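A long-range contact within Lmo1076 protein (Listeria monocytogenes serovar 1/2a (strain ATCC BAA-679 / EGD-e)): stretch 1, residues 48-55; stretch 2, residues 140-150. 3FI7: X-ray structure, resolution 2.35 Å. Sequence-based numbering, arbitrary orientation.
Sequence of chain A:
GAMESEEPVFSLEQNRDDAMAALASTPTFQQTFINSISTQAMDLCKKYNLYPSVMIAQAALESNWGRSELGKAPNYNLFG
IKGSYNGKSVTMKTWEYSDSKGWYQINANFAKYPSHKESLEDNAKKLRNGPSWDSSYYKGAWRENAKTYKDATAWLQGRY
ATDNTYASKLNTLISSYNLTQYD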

# COMPACT_ATOMS: atom_id res chain seq x y z
N TYR A 48 -9.63 -11.37 2.01
CA TYR A 48 -8.55 -11.92 2.85
C TYR A 48 -8.60 -11.45 4.30
O TYR A 48 -7.66 -11.68 5.06
CB TYR A 48 -7.18 -11.57 2.24
CG TYR A 48 -6.93 -12.22 0.91
CD1 TYR A 48 -6.33 -13.47 0.82
CD2 TYR A 48 -7.30 -11.59 -0.27
CE1 TYR A 48 -6.10 -14.07 -0.40
CE2 TYR A 48 -7.07 -12.19 -1.49
CZ TYR A 48 -6.47 -13.43 -1.55
OH TYR A 48 -6.25 -14.02 -2.78
N ASN A 49 -9.70 -10.79 4.68
CA ASN A 49 -9.89 -10.24 6.03
C ASN A 49 -8.70 -9.45 6.61
O ASN A 49 -8.16 -9.79 7.66
CB ASN A 49 -10.37 -11.32 7.01
CG ASN A 49 -11.11 -10.74 8.21
OD1 ASN A 49 -11.79 -9.71 8.10
ND2 ASN A 49 -10.98 -11.38 9.37
N LEU A 50 -8.30 -8.39 5.91
CA LEU A 50 -7.22 -7.51 6.34
C LEU A 50 -7.74 -6.07 6.40
O LEU A 50 -8.86 -5.80 5.97
CB LEU A 50 -6.07 -7.58 5.33
CG LEU A 50 -5.53 -8.97 4.98
CD1 LEU A 50 -4.50 -8.86 3.87
CD2 LEU A 50 -4.92 -9.62 6.20
N TYR A 51 -6.94 -5.14 6.93
CA TYR A 51 -7.31 -3.71 6.89
C TYR A 51 -6.93 -3.06 5.56
O TYR A 51 -5.75 -3.01 5.20
CB TYR A 51 -6.63 -2.92 8.02
CG TYR A 51 -7.22 -3.11 9.39
CD1 TYR A 51 -8.36 -2.42 9.78
CD2 TYR A 51 -6.63 -3.98 10.32
CE1 TYR A 51 -8.90 -2.58 11.05
CE2 TYR A 51 -7.16 -4.16 11.58
CZ TYR A 51 -8.31 -3.46 11.94
OH TYR A 51 -8.85 -3.62 13.20
N PRO A 52 -7.93 -2.53 4.84
CA PRO A 52 -7.66 -1.77 3.60
C PRO A 52 -6.79 -0.55 3.88
O PRO A 52 -5.97 -0.15 3.04
CB PRO A 52 -9.06 -1.30 3.17
CG PRO A 52 -10.01 -2.18 3.86
CD PRO A 52 -9.36 -2.65 5.13
N SER A 53 -6.96 0.06 5.05
CA SER A 53 -6.19 1.25 5.38
C SER A 53 -4.71 0.89 5.45
O SER A 53 -3.85 1.67 5.04
CB SER A 53 -6.64 1.85 6.71
OG SER A 53 -6.53 0.89 7.74
N VAL A 54 -4.42 -0.29 5.96
CA VAL A 54 -3.04 -0.72 6.11
C VAL A 54 -2.44 -1.10 4.74
O VAL A 54 -1.28 -0.80 4.45
CB VAL A 54 -2.94 -1.89 7.11
CG1 VAL A 54 -1.54 -2.50 7.12
CG2 VAL A 54 -3.33 -1.40 8.51
N MET A 55 -3.25 -1.72 3.90
CA MET A 55 -2.81 -2.07 2.54
C MET A 55 -2.52 -0.83 1.68
O MET A 55 -1.52 -0.78 0.95
CB MET A 55 -3.85 -2.94 1.84
CG MET A 55 -3.43 -3.31 0.41
SD MET A 55 -4.64 -4.31 -0.50
CE MET A 55 -4.22 -5.95 0.06
N GLY A 140 -0.80 -11.07 13.52
CA GLY A 140 -1.15 -9.85 14.23
C GLY A 140 -1.73 -8.77 13.33
O GLY A 140 -2.28 -7.78 13.81
N ALA A 141 -1.61 -8.95 12.01
CA ALA A 141 -2.17 -7.99 11.07
C ALA A 141 -3.48 -8.51 10.48
O ALA A 141 -4.13 -7.82 9.70
CB ALA A 141 -1.18 -7.67 9.95
N TRP A 142 -3.86 -9.73 10.86
CA TRP A 142 -5.15 -10.25 10.44
C TRP A 142 -6.23 -9.50 11.20
O TRP A 142 -6.10 -9.23 12.39
CB TRP A 142 -5.29 -11.76 10.70
CG TRP A 142 -4.28 -12.60 10.00
CD1 TRP A 142 -3.47 -12.23 8.95
CD2 TRP A 142 -3.99 -13.98 10.26
NE1 TRP A 142 -2.68 -13.29 8.57
CE2 TRP A 142 -2.98 -14.37 9.36
CE3 TRP A 142 -4.48 -14.91 11.19
CZ2 TRP A 142 -2.45 -15.67 9.35
CZ3 TRP A 142 -3.95 -16.20 11.18
CH2 TRP A 142 -2.94 -16.56 10.26
N ARG A 143 -7.31 -9.16 10.51
CA ARG A 143 -8.33 -8.34 11.11
C ARG A 143 -9.01 -9.01 12.30
O ARG A 143 -9.40 -8.33 13.25
CB ARG A 143 -9.34 -7.89 10.05
CG ARG A 143 -10.04 -6.64 10.45
CD ARG A 143 -10.72 -5.95 9.30
NE ARG A 143 -11.48 -4.81 9.81
CZ ARG A 143 -12.12 -3.94 9.06
NH1 ARG A 143 -12.09 -4.06 7.73
NH2 ARG A 143 -12.77 -2.94 9.63
N GLU A 144 -9.13 -10.34 12.28
CA GLU A 144 -9.73 -11.05 13.41
C GLU A 144 -8.83 -11.07 14.66
O GLU A 144 -9.29 -11.46 15.73
CB GLU A 144 -10.18 -12.48 13.04
CG GLU A 144 -9.05 -13.48 12.77
CD GLU A 144 -8.55 -13.45 11.33
OE1 GLU A 144 -7.99 -14.47 10.88
OE2 GLU A 144 -8.72 -12.41 10.64
N ASN A 145 -7.58 -10.63 14.53
CA ASN A 145 -6.68 -10.54 15.69
C ASN A 145 -6.27 -9.12 16.05
O ASN A 145 -5.62 -8.90 17.07
CB ASN A 145 -5.40 -11.34 15.45
CG ASN A 145 -5.65 -12.83 15.29
OD1 ASN A 145 -6.57 -13.38 15.90
ND2 ASN A 145 -4.83 -13.48 14.48
N ALA A 146 -6.61 -8.15 15.21
CA ALA A 146 -6.17 -6.78 15.45
C ALA A 146 -7.36 -5.87 15.75
O ALA A 146 -8.17 -5.61 14.87
CB ALA A 146 -5.38 -6.26 14.25
N LYS A 147 -7.47 -5.41 16.99
CA LYS A 147 -8.61 -4.59 17.39
C LYS A 147 -8.70 -3.32 16.54
O LYS A 147 -9.77 -2.95 16.07
CB LYS A 147 -8.55 -4.24 18.88
CG LYS A 147 -8.86 -5.41 19.79
CD LYS A 147 -8.70 -5.04 21.26
CE LYS A 147 -8.97 -6.24 22.16
NZ LYS A 147 -8.83 -5.89 23.61
N THR A 148 -7.57 -2.66 16.36
CA THR A 148 -7.50 -1.50 15.49
C THR A 148 -6.36 -1.68 14.50
O THR A 148 -5.54 -2.58 14.65
CB THR A 148 -7.23 -0.21 16.27
OG1 THR A 148 -5.88 -0.23 16.74
CG2 THR A 148 -8.18 -0.08 17.46
N TYR A 149 -6.31 -0.79 13.51
CA TYR A 149 -5.26 -0.86 12.51
C TYR A 149 -3.87 -0.67 13.13
O TYR A 149 -2.88 -1.17 12.60
CB TYR A 149 -5.50 0.19 11.42
CG TYR A 149 -5.34 1.61 11.89
CD1 TYR A 149 -6.44 2.35 12.34
CD2 TYR A 149 -4.10 2.24 11.86
CE1 TYR A 149 -6.29 3.67 12.75
CE2 TYR A 149 -3.95 3.55 12.27
CZ TYR A 149 -5.05 4.26 12.71
OH TYR A 149 -4.89 5.56 13.12
N LYS A 150 -3.81 0.03 14.26
CA LYS A 150 -2.54 0.22 14.96
C LYS A 150 -1.93 -1.09 15.47
O LYS A 150 -0.71 -1.22 15.55
CB LYS A 150 -2.69 1.22 16.10
CG LYS A 150 -2.95 2.64 15.61
CD LYS A 150 -2.70 3.67 16.70
CE LYS A 150 -2.90 5.06 16.16
NZ LYS A 150 -2.50 6.10 17.14
O HOH W 1 -11.59 -5.73 5.52
O HOH W 2 -4.27 -5.52 7.87

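Long-range contact between residues 48-55 and 140-150 of Lmo1076, which touch across at least 91 positions of sequence and together bury 586 Å² of surface. Most of the contact is made by loop residues, and the backbones come nearest at Leu-50 and Arg-143, whose CA atoms lie 5.0 Å apart.

Three direct hydrogen bonds join the stretches. The backbone bond from Arg-143 N to Asn-49 O (3.0 Å, 162° at the hydrogen) is nearly straight and ties the two stretches together next to their closest approach. Beside it, Asn-49 ND2 donates to Glu-144 OE2 at 2.8 Å, a weak bond because the angle is only 124°. Asn-49, with chi1 in t, thus serves through both its main chain and its amide; the CA-to-CB bonds of Asn-49 and Glu-144 point sideways, but both side chains end nearer the opposing stretch. The third bond runs from Tyr-51 OH to Ala-146 O (2.7 Å), giving the buried phenol a backbone acceptor.

Two waters bridge the stretches. Water 1 donates to Leu-50 O and accepts from Arg-143 NH1, both at 2.8 Å. Water 2 accepts from Tyr-51 N and donates to Ala-141 O, both at 2.9 Å. Each fills a gap between polar groups and satisfies a backbone atom that has no direct partner across the contact.

Tyr-51, with 137 Å² of the residue covered by the other stretch, is the centre of the contact. With chi1 in m, it reaches between Arg-143 and Tyr-149. Arg-143 CG lies over one face, 4.1 Å from the Tyr-51 ring centroid, and Tyr-149 CA over the opposite face, 3.9 Å from that centroid; both are CH-pi contacts. The extended arginine, all t from chi1 to chi3, lays its aliphatic part on the ring and carries its guanidinium onward, so that Tyr-51 CE1 lies over one face of it. At the ring edge, Tyr-51 CE2 meets Ala-146 CB at 3.8 Å, where the short methyl allows close packing beside the hydrogen-bonded carbonyl.

Apolar contacts flank this centre. Leu-50 CB points away, yet its CD2 turns back to within 4.1 Å of Trp-142 CD1. Val-54 CG2, on the first turn of the helix that Tyr-51 precedes as N-cap residue, packs 4.0 Å from Tyr-149 CB. The end of the Tyr-149 side chain leads away, so the start of that residue, rather than its ring, faces Tyr-51.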